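Local structure of regulatory protein (Pseudomonas aeruginosa, 5J2Y) at residues F14-R20 with F44-E48; W31-G35 with L71-R75. The protein binds promoter DNA through a helix-turn-helix domain and represses genes of the quorum-sensing system. All coordinates share one frame; numbering follows the deposited sequence. Where two conformers were deposited one is given.

Contact 1: residues F14-R20 with F44-E48. With nucleotides of chain F; nucleotides of chain C.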
loop_
_atom_site.group_PDB
_atom_site.type_symbol
_atom_site.label_atom_id
_atom_site.label_comp_id
_atom_site.label_asym_id
_atom_site.label_seq_id
_atom_site.Cartn_x
_atom_site.Cartn_y
_atom_site.Cartn_z
ATOM N N PHE A 14 7.948 -3.079 2.073
ATOM C CA PHE A 14 8.684 -3.825 1.052
ATOM C C PHE A 14 7.824 -4.898 0.389
ATOM O O PHE A 14 7.926 -5.133 -0.824
ATOM C CB PHE A 14 9.955 -4.400 1.633
ATOM C CG PHE A 14 10.844 -3.360 2.220
ATOM C CD1 PHE A 14 11.686 -2.616 1.407
ATOM C CD2 PHE A 14 10.795 -3.077 3.557
ATOM C CE1 PHE A 14 12.531 -1.671 1.955
ATOM C CE2 PHE A 14 11.610 -2.108 4.128
ATOM C CZ PHE A 14 12.481 -1.398 3.318
ATOM N N ARG A 15 6.968 -5.541 1.180
ATOM C CA ARG A 15 6.068 -6.552 0.645
ATOM C C ARG A 15 5.209 -5.797 -0.354
ATOM O O ARG A 15 5.175 -6.122 -1.542
ATOM C CB ARG A 15 5.203 -7.150 1.751
ATOM C CG ARG A 15 5.698 -8.491 2.270
ATOM C CD ARG A 15 4.538 -9.418 2.598
ATOM N NE ARG A 15 4.155 -10.240 1.454
ATOM C CZ ARG A 15 3.101 -11.049 1.435
ATOM N NH1 ARG A 15 2.828 -11.761 0.351
ATOM N NH2 ARG A 15 2.320 -11.150 2.503
ATOM N N ALA A 16 4.528 -4.771 0.144
ATOM C CA ALA A 16 3.695 -3.896 -0.697
ATOM C C ALA A 16 4.337 -3.539 -2.024
ATOM O O ALA A 16 3.671 -3.546 -3.038
ATOM C CB ALA A 16 3.338 -2.618 0.049
ATOM N N LYS A 17 5.629 -3.210 -1.998
ATOM C CA LYS A 17 6.394 -2.900 -3.206
ATOM C C LYS A 17 6.495 -4.076 -4.172
ATOM O O LYS A 17 6.324 -3.920 -5.388
ATOM C CB LYS A 17 7.793 -2.441 -2.857
ATOM C CG LYS A 17 8.602 -2.023 -4.083
ATOM C CD LYS A 17 9.974 -1.500 -3.695
ATOM C CE LYS A 17 10.801 -1.267 -4.949
ATOM N NZ LYS A 17 12.127 -0.647 -4.644
ATOM N N ALA A 18 6.767 -5.257 -3.634
ATOM C CA ALA A 18 6.813 -6.467 -4.464
ATOM C C ALA A 18 5.483 -6.775 -5.153
ATOM O O ALA A 18 5.458 -7.235 -6.280
ATOM C CB ALA A 18 7.235 -7.648 -3.612
ATOM N N THR A 19 4.370 -6.560 -4.457
ATOM C CA THR A 19 3.041 -6.772 -5.048
ATOM C C THR A 19 2.877 -5.838 -6.236
ATOM O O THR A 19 2.603 -6.262 -7.353
ATOM C CB THR A 19 1.927 -6.461 -4.028
ATOM O OG1 THR A 19 2.100 -7.271 -2.865
ATOM C CG2 THR A 19 0.543 -6.716 -4.615
ATOM N N ARG A 20 3.075 -4.561 -5.951
ATOM C CA ARG A 20 2.914 -3.446 -6.908
ATOM C C ARG A 20 3.757 -3.660 -8.146
ATOM O O ARG A 20 3.276 -3.507 -9.252
ATOM C CB ARG A 20 3.323 -2.119 -6.210
ATOM C CG ARG A 20 3.602 -0.939 -7.121
ATOM C CD ARG A 20 3.969 0.324 -6.349
ATOM N NE ARG A 20 5.390 0.500 -6.030
ATOM C CZ ARG A 20 6.374 0.730 -6.930
ATOM N NH1 ARG A 20 6.140 0.706 -8.234
ATOM N NH2 ARG A 20 7.623 0.969 -6.523
ATOM N N PHE A 44 7.907 5.195 2.241
ATOM C CA PHE A 44 7.568 3.904 2.922
ATOM C C PHE A 44 8.329 2.700 2.331
ATOM O O PHE A 44 8.854 1.883 3.037
ATOM C CB PHE A 44 6.057 3.611 2.840
ATOM C CG PHE A 44 5.189 4.577 3.609
ATOM C CD1 PHE A 44 5.643 5.208 4.754
ATOM C CD2 PHE A 44 3.885 4.767 3.237
ATOM C CE1 PHE A 44 4.817 6.052 5.476
ATOM C CE2 PHE A 44 3.029 5.570 3.975
ATOM C CZ PHE A 44 3.497 6.233 5.091
ATOM N N GLU A 45 8.341 2.608 1.014
ATOM C CA GLU A 45 9.022 1.529 0.289
ATOM C C GLU A 45 10.547 1.492 0.509
ATOM O O GLU A 45 11.193 0.514 0.148
ATOM C CB GLU A 45 8.746 1.633 -1.204
ATOM C CG GLU A 45 7.355 1.262 -1.597
ATOM C CD GLU A 45 7.088 1.353 -3.084
ATOM O OE1 GLU A 45 8.064 1.529 -3.856
ATOM O OE2 GLU A 45 5.896 1.242 -3.479
ATOM N N ASN A 46 11.089 2.568 1.062
ATOM C CA ASN A 46 12.495 2.687 1.364
ATOM C C ASN A 46 12.753 2.786 2.849
ATOM O O ASN A 46 13.815 3.233 3.281
ATOM C CB ASN A 46 13.076 3.875 0.598
ATOM C CG ASN A 46 13.330 3.531 -0.853
ATOM O OD1 ASN A 46 14.334 2.909 -1.160
ATOM N ND2 ASN A 46 12.398 3.870 -1.740
ATOM N N GLY A 47 11.762 2.362 3.632
ATOM C CA GLY A 47 11.955 2.065 5.040
ATOM C C GLY A 47 11.700 3.177 6.016
ATOM O O GLY A 47 12.160 3.106 7.144
ATOM N N GLU A 48 10.968 4.212 5.608
ATOM C CA GLU A 48 10.462 5.164 6.592
ATOM C C GLU A 48 9.445 4.411 7.480
ATOM O O GLU A 48 8.793 3.437 7.048
ATOM C CB GLU A 48 9.822 6.371 5.908
ATOM C CG GLU A 48 9.388 7.520 6.821
ATOM C CD GLU A 48 8.308 8.413 6.199
ATOM O OE1 GLU A 48 7.514 7.896 5.386
ATOM O OE2 GLU A 48 8.218 9.629 6.537
ATOM P P DT F 16 3.091 10.020 7.187
ATOM O OP1 DT F 16 1.915 9.120 7.125
ATOM O OP2 DT F 16 4.445 9.502 6.852
ATOM O "O5'" DT F 16 2.713 11.308 6.333
ATOM C "C5'" DT F 16 1.582 12.091 6.767
ATOM C "C4'" DT F 16 1.249 13.171 5.766
ATOM O "O4'" DT F 16 2.169 14.279 5.914
ATOM C "C3'" DT F 16 1.315 12.737 4.301
ATOM O "O3'" DT F 16 0.096 13.109 3.643
ATOM C "C2'" DT F 16 2.581 13.396 3.775
ATOM C "C1'" DT F 16 2.773 14.605 4.676
ATOM N N1 DT F 16 4.172 14.975 4.958
ATOM C C2 DT F 16 4.521 16.310 4.944
ATOM O O2 DT F 16 3.738 17.204 4.654
ATOM N N3 DT F 16 5.831 16.562 5.271
ATOM C C4 DT F 16 6.803 15.635 5.597
ATOM O O4 DT F 16 7.946 16.009 5.840
ATOM C C5 DT F 16 6.360 14.256 5.610
ATOM C C7 DT F 16 7.344 13.183 5.952
ATOM C C6 DT F 16 5.087 14.000 5.284
ATOM P P DT C 7 7.609 3.949 -10.093
ATOM O OP1 DT C 7 7.894 2.512 -9.858
ATOM O OP2 DT C 7 6.275 4.507 -9.713
ATOM O "O5'" DT C 7 8.746 4.812 -9.415
ATOM C "C5'" DT C 7 10.121 4.475 -9.591
ATOM C "C4'" DT C 7 10.997 5.446 -8.833
ATOM O "O4'" DT C 7 10.823 6.786 -9.344
ATOM C "C3'" DT C 7 10.759 5.538 -7.325
ATOM O "O3'" DT C 7 12.056 5.404 -6.754
ATOM C "C2'" DT C 7 10.198 6.937 -7.121
ATOM C "C1'" DT C 7 10.842 7.695 -8.254
ATOM N N1 DT C 7 10.147 8.918 -8.688
ATOM C C2 DT C 7 10.886 10.070 -8.771
ATOM O O2 DT C 7 12.053 10.135 -8.425
ATOM N N3 DT C 7 10.201 11.155 -9.254
ATOM C C4 DT C 7 8.879 11.196 -9.655
ATOM O O4 DT C 7 8.395 12.246 -10.068
ATOM C C5 DT C 7 8.168 9.946 -9.556
ATOM C C7 DT C 7 6.729 9.898 -9.958
ATOM C C6 DT C 7 8.834 8.878 -9.102
ATOM P P DA C 8 12.253 5.354 -5.184
ATOM O OP1 DA C 8 13.172 4.244 -4.894
ATOM O OP2 DA C 8 10.923 5.406 -4.538
ATOM O "O5'" DA C 8 12.986 6.735 -4.866
ATOM C "C5'" DA C 8 13.914 7.281 -5.803
ATOM C "C4'" DA C 8 14.589 8.527 -5.276
ATOM O "O4'" DA C 8 13.871 9.692 -5.727
ATOM C "C3'" DA C 8 14.709 8.687 -3.768
ATOM O "O3'" DA C 8 15.943 9.397 -3.609
ATOM C "C2'" DA C 8 13.479 9.511 -3.408
ATOM C "C1'" DA C 8 13.318 10.408 -4.630
ATOM N N9 DA C 8 11.951 10.739 -4.998
ATOM C C8 DA C 8 10.868 9.900 -5.069
ATOM N N7 DA C 8 9.782 10.477 -5.521
ATOM C C5 DA C 8 10.186 11.777 -5.792
ATOM C C6 DA C 8 9.503 12.891 -6.298
ATOM N N6 DA C 8 8.212 12.878 -6.641
ATOM N N1 DA C 8 10.195 14.041 -6.439
ATOM C C2 DA C 8 11.486 14.057 -6.099
ATOM N N3 DA C 8 12.241 13.074 -5.618
ATOM C C4 DA C 8 11.524 11.947 -5.491
#
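In the helix-turn-helix domain of this repressor, helix 9-22 is tied to the end of helix 38-45 by a buried salt bridge between Arg20 and Glu45, set beside the DNA backbone. Arg20 grips the carboxylate side-on with two nitrogens: NE reaches Glu45 OE2 at 2.7 Å, and NH2 reaches Glu45 OE1 at 2.8 Å along the syn lone pair. Guanidinium and carboxylate lie nearly coplanar, 6° apart. The arginine chain, extended as far as CD and then bent at chi3 (88°), turns NE and NH2 to Glu45, while NH1 bonds DT7 OP1 of chain C at 3.0 Å and also Glu25 O. Trp31 NE1 and Gln27 NE2 also bond the carboxylate, one to each oxygen, fixing it further for its arginine. The extended methylenes of Lys17 run across Glu45 at about a right angle, CD lying 3.6 Å from OE1. The helix 38-45 ends in a Schellman motif with Gly47 at positive phi. Just before Gly47, Asn46 ND2, bonded to Ser42 O, also donates to DA8 OP1 of chain C at 3.3 Å. The Phe14 ring lies against this helix end, CE1 3.1 Å from Glu45 O and CZ 3.8 Å from Gly47 N.

Contact 2: residues W31-G35 with L71-R75; sequences WSRFG and LADLR
Leu71 and Arg75, one turn apart on helix 68-75, meet the Ser32-Phe34 region at the end of helix 27-32 with very different side chains. Leu71 provides the apolar half. Its CB lies 3.7 Å from Arg33 O, while CD1 reaches both Arg33 CB at 4.1 Å and Phe34 CE1 at 4.0 Å. Although the CB of Phe34 points away from helix 68-75, the ring swings back to meet this methyl. The polar half is tentative, since it rests on one of the two conformers of Arg75. In that conformer the guanidinium lies across Ser32, one face over the backbone carbonyl, with Ser32 O 3.7 Å above the plane, and NH2 makes a weak, bent hydrogen bond to Ser32 OG (3.3 Å, 130°). The serine hydroxyl sits between its own backbone N and carbonyl carbon (chi1 60°), where it also bonds Glu28 O one turn back in its helix. Arg33 directs its guanidinium elsewhere, into a salt bridge with Glu25. Ser32 to Gly35 form a type I turn, and Gly35, at positive phi, completes a Schellman motif. The contact joins helix 68-75 to helix 27-32 at the surface: Tyr61 of helix 52-62 packs against Leu71 and Arg33 and meets Phe34 edge-to-face, while Trp31 turns inward to Leu58 of that helix.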
loop_
_atom_site.group_PDB
_atom_site.type_symbol
_atom_site.label_atom_id
_atom_site.label_comp_id
_atom_site.label_asym_id
_atom_site.label_seq_id
_atom_site.Cartn_x
_atom_site.Cartn_y
_atom_site.Cartn_z
ATOM N N TRP A 31 -0.411 3.503 -4.497
ATOM C CA TRP A 31 -0.606 4.147 -3.204
ATOM C C TRP A 31 -1.851 5.028 -3.101
ATOM O O TRP A 31 -2.417 5.185 -2.015
ATOM C CB TRP A 31 0.618 4.908 -2.830
ATOM C CG TRP A 31 1.671 4.021 -2.498
ATOM C CD1 TRP A 31 2.722 3.650 -3.296
ATOM C CD2 TRP A 31 1.831 3.326 -1.261
ATOM N NE1 TRP A 31 3.534 2.757 -2.625
ATOM C CE2 TRP A 31 3.016 2.557 -1.369
ATOM C CE3 TRP A 31 1.087 3.278 -0.068
ATOM C CZ2 TRP A 31 3.487 1.781 -0.341
ATOM C CZ3 TRP A 31 1.529 2.495 0.944
ATOM C CH2 TRP A 31 2.739 1.738 0.808
ATOM N N SER A 32 -2.319 5.522 -4.241
ATOM C CA SER A 32 -3.460 6.415 -4.225
ATOM C C SER A 32 -4.770 5.701 -3.962
ATOM O O SER A 32 -5.719 6.349 -3.556
ATOM C CB SER A 32 -3.523 7.282 -5.506
ATOM O OG SER A 32 -3.638 6.471 -6.653
ATOM N N ARG A 33 -4.834 4.376 -4.147
ATOM C CA ARG A 33 -6.046 3.606 -3.742
ATOM C C ARG A 33 -6.342 3.763 -2.277
ATOM O O ARG A 33 -7.478 3.541 -1.872
ATOM C CB ARG A 33 -5.901 2.102 -3.974
ATOM C CG ARG A 33 -5.607 1.726 -5.397
ATOM C CD ARG A 33 -5.962 0.282 -5.672
ATOM N NE ARG A 33 -5.846 0.059 -7.118
ATOM C CZ ARG A 33 -4.767 -0.453 -7.721
ATOM N NH1 ARG A 33 -3.730 -0.876 -7.016
ATOM N NH2 ARG A 33 -4.740 -0.580 -9.040
ATOM N N PHE A 34 -5.292 4.060 -1.492
ATOM C CA PHE A 34 -5.379 4.257 -0.044
ATOM C C PHE A 34 -5.405 5.746 0.352
ATOM O O PHE A 34 -5.441 6.071 1.521
ATOM C CB PHE A 34 -4.183 3.564 0.668
ATOM C CG PHE A 34 -3.993 2.120 0.273
ATOM C CD1 PHE A 34 -4.828 1.135 0.770
ATOM C CD2 PHE A 34 -2.960 1.744 -0.568
ATOM C CE1 PHE A 34 -4.660 -0.180 0.412
ATOM C CE2 PHE A 34 -2.802 0.430 -0.954
ATOM C CZ PHE A 34 -3.653 -0.536 -0.446
ATOM N N GLY A 35 -5.352 6.648 -0.630
ATOM C CA GLY A 35 -5.259 8.071 -0.344
ATOM C C GLY A 35 -3.878 8.488 0.125
ATOM O O GLY A 35 -3.720 9.460 0.857
ATOM N N LEU A 71 -12.115 -0.275 -2.765
ATOM C CA LEU A 71 -11.388 1.010 -2.555
ATOM C C LEU A 71 -11.882 2.060 -3.546
ATOM O O LEU A 71 -12.174 3.161 -3.146
ATOM C CB LEU A 71 -9.869 0.832 -2.630
ATOM C CG LEU A 71 -9.363 -0.060 -1.496
ATOM C CD1 LEU A 71 -7.959 -0.587 -1.731
ATOM C CD2 LEU A 71 -9.360 0.733 -0.207
ATOM N N ALA A 72 -11.978 1.691 -4.827
ATOM C CA ALA A 72 -12.530 2.568 -5.873
ATOM C C ALA A 72 -13.930 3.083 -5.548
ATOM O O ALA A 72 -14.221 4.269 -5.752
ATOM C CB ALA A 72 -12.520 1.885 -7.205
ATOM N N ASP A 73 -14.763 2.234 -4.966
ATOM C CA ASP A 73 -16.101 2.690 -4.517
ATOM C C ASP A 73 -15.979 3.761 -3.477
ATOM O O ASP A 73 -16.722 4.716 -3.478
ATOM C CB ASP A 73 -16.923 1.548 -3.915
ATOM C CG ASP A 73 -17.419 0.538 -4.969
ATOM O OD1 ASP A 73 -17.411 0.801 -6.192
ATOM O OD2 ASP A 73 -17.845 -0.539 -4.557
ATOM N N LEU A 74 -15.025 3.589 -2.576
ATOM C CA LEU A 74 -14.826 4.534 -1.473
ATOM C C LEU A 74 -14.198 5.840 -1.903
ATOM O O LEU A 74 -14.529 6.859 -1.333
ATOM C CB LEU A 74 -14.054 3.864 -0.335
ATOM C CG LEU A 74 -14.918 2.739 0.258
ATOM C CD1 LEU A 74 -14.105 1.738 1.060
ATOM C CD2 LEU A 74 -16.087 3.308 1.076
ATOM N N ARG A 75 -13.315 5.852 -2.899
ATOM C CA ARG A 75 -12.788 7.134 -3.448
ATOM C C ARG A 75 -13.915 8.065 -3.884
ATOM O O ARG A 75 -13.943 9.226 -3.546
ATOM C CB ARG A 75 -11.930 6.945 -4.716
ATOM C CG ARG A 75 -10.449 6.663 -4.535
ATOM C CD ARG A 75 -9.629 7.155 -5.732
ATOM N NE ARG A 75 -8.659 6.151 -6.166
ATOM C CZ ARG A 75 -7.489 6.393 -6.767
ATOM N NH1 ARG A 75 -7.045 7.633 -7.017
ATOM N NH2 ARG A 75 -6.762 5.357 -7.120
#

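In the fold
Contact 1 is partly buried and contact 2 lies at the surface, on opposite sides of the chain's centre with their own centres about 18 Å apart. They hold different elements: 14-20 with 44-48 joins helices 9-22 and 38-45 and hydrogen-bonds DNA phosphates directly; 31-35 with 71-75 attaches helix 68-75 to the end of helix 27-32. A buried, charge-paired carboxylate dominates the first; apolar packing of Leu71, contacts to backbone carbonyls and one weak bond, seen in one conformer of Arg75, make up the second. Trp31, already bonded to Glu45, connects them by packing its ring on Phe44. Helix 27-32 thus bridges both sites, and their segments alternate along the chain.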